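PDB 3FA4: 2,3-dimethylmalate lyase, which belongs to the phosphoenolpyruvate phosphomutase family of TIM-barrel proteins and carries a magnesium ion in its barrel. Local coordinates for residues B[161-166]-B[170-175]. Residues are numbered along the deposited sequence; the frame is centred on the assembly and turned at random.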
# COMPACT_ATOMS: atom_id res chain seq x y z
N THR B 161 -9.57 -16.02 23.01
CA THR B 161 -10.10 -17.31 22.70
C THR B 161 -11.55 -17.25 22.29
O THR B 161 -12.40 -16.60 22.94
CB THR B 161 -9.84 -18.38 23.75
OG1 THR B 161 -10.32 -19.63 23.27
CG2 THR B 161 -10.42 -18.03 25.20
N ASP B 162 -11.78 -17.86 21.12
CA ASP B 162 -13.11 -17.90 20.55
C ASP B 162 -13.75 -19.24 20.81
O ASP B 162 -14.73 -19.57 20.12
CB ASP B 162 -13.07 -17.57 19.06
CG ASP B 162 -12.74 -16.12 18.82
OD1 ASP B 162 -13.63 -15.25 18.84
OD2 ASP B 162 -11.57 -15.83 18.65
N SER B 163 -13.22 -19.99 21.78
CA SER B 163 -13.67 -21.39 22.03
C SER B 163 -14.91 -21.59 22.88
O SER B 163 -15.39 -22.69 22.93
CB SER B 163 -12.56 -22.25 22.60
OG SER B 163 -12.20 -21.77 23.86
N LEU B 164 -15.43 -20.54 23.52
CA LEU B 164 -16.59 -20.70 24.45
C LEU B 164 -17.81 -21.47 23.89
O LEU B 164 -18.17 -22.54 24.35
CB LEU B 164 -17.02 -19.35 25.04
CG LEU B 164 -18.03 -19.27 26.17
CD1 LEU B 164 -17.57 -20.03 27.40
CD2 LEU B 164 -18.27 -17.83 26.55
N GLN B 165 -18.51 -20.87 22.95
CA GLN B 165 -19.66 -21.56 22.31
C GLN B 165 -19.33 -22.97 21.77
O GLN B 165 -20.17 -23.87 21.90
CB GLN B 165 -20.19 -20.70 21.17
CG GLN B 165 -19.09 -20.26 20.18
CD GLN B 165 -19.70 -20.15 18.81
OE1 GLN B 165 -20.83 -19.61 18.70
NE2 GLN B 165 -19.05 -20.73 17.78
N THR B 166 -18.12 -23.13 21.24
CA THR B 166 -17.64 -24.32 20.54
C THR B 166 -17.39 -25.42 21.59
O THR B 166 -18.05 -26.48 21.57
CB THR B 166 -16.25 -24.00 19.77
OG1 THR B 166 -16.12 -22.57 19.42
CG2 THR B 166 -16.10 -24.81 18.55
N GLU B 170 -14.73 -24.44 30.52
CA GLU B 170 -13.45 -24.93 31.05
C GLU B 170 -12.35 -25.06 30.01
O GLU B 170 -11.18 -24.99 30.34
CB GLU B 170 -13.61 -26.30 31.69
CG GLU B 170 -14.13 -26.27 33.08
CD GLU B 170 -13.64 -27.47 33.89
OE1 GLU B 170 -13.28 -28.57 33.30
OE2 GLU B 170 -13.60 -27.30 35.13
N GLU B 171 -12.73 -25.30 28.76
CA GLU B 171 -11.76 -25.48 27.69
C GLU B 171 -11.22 -24.10 27.41
O GLU B 171 -10.01 -23.95 27.16
CB GLU B 171 -12.37 -26.12 26.43
CG GLU B 171 -11.43 -26.31 25.16
CD GLU B 171 -10.02 -26.87 25.45
OE1 GLU B 171 -9.70 -27.25 26.60
OE2 GLU B 171 -9.19 -26.91 24.51
N SER B 172 -12.13 -23.11 27.47
CA SER B 172 -11.82 -21.68 27.23
C SER B 172 -10.79 -21.19 28.24
O SER B 172 -9.79 -20.59 27.89
CB SER B 172 -13.07 -20.82 27.41
OG SER B 172 -13.88 -20.91 26.27
N VAL B 173 -11.07 -21.47 29.49
CA VAL B 173 -10.17 -21.14 30.58
C VAL B 173 -8.81 -21.89 30.41
O VAL B 173 -7.79 -21.24 30.55
CB VAL B 173 -10.88 -21.21 31.91
CG1 VAL B 173 -9.92 -21.06 33.00
CG2 VAL B 173 -11.84 -20.07 31.98
N ALA B 174 -8.82 -23.18 30.03
CA ALA B 174 -7.62 -23.95 29.65
C ALA B 174 -6.73 -23.32 28.60
O ALA B 174 -5.52 -23.22 28.81
CB ALA B 174 -7.97 -25.42 29.19
N ARG B 175 -7.32 -22.90 27.49
CA ARG B 175 -6.59 -22.23 26.40
C ARG B 175 -6.05 -20.84 26.84
O ARG B 175 -4.93 -20.43 26.46
CB ARG B 175 -7.50 -22.07 25.15
CG ARG B 175 -7.79 -23.35 24.37
CD ARG B 175 -8.83 -23.12 23.34
NE ARG B 175 -8.97 -24.34 22.54
CZ ARG B 175 -8.59 -24.47 21.27
NH1 ARG B 175 -8.10 -23.45 20.57
NH2 ARG B 175 -8.70 -25.62 20.69
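In this TIM barrel, strand 156-161 ends in an ST turn at Thr161, and the chain then doubles back through the short helix 164-167 into helix 169-181, whose first turns pack against that strand end. Ser163 and Ser172 meet at the closest backbone approach, their CA atoms 5.5 Å apart. Ser163 OG and Ser172 OG share a hydrogen bond of 3.1 Å, in which either hydroxyl could be the donor; Ser172 OG also has a weak bond to Gly168 O. Within the ST turn, Ser163 N donates to Thr161 OG1 over 3.3 Å at 151°. With OG1 anti to the backbone N (chi1 -175°), Thr161 CG2 comes within 3.8 Å of Ser172 O. Leu164 brings its CB to 3.7 Å from Ser172 OG, and Leu189 of the next strand touches Thr161, Leu164 and Ser172 alike. On the other flank the Arg175 side chain, extended from CG to NE, crosses that of Thr161 at about a right angle. Arg175 NH1 makes a salt bridge to Asp116, which also bonds Thr161 OG1, and a hydrogen bond to Val132 O. One helical turn back, Arg175 NE donates to Glu171 OE2 over 3.2 Å within a salt bridge, the nitrogen approaching from above the carboxylate plane, 38° out of it. Arg175 CD rests 3.7 Å from Ser163 OG.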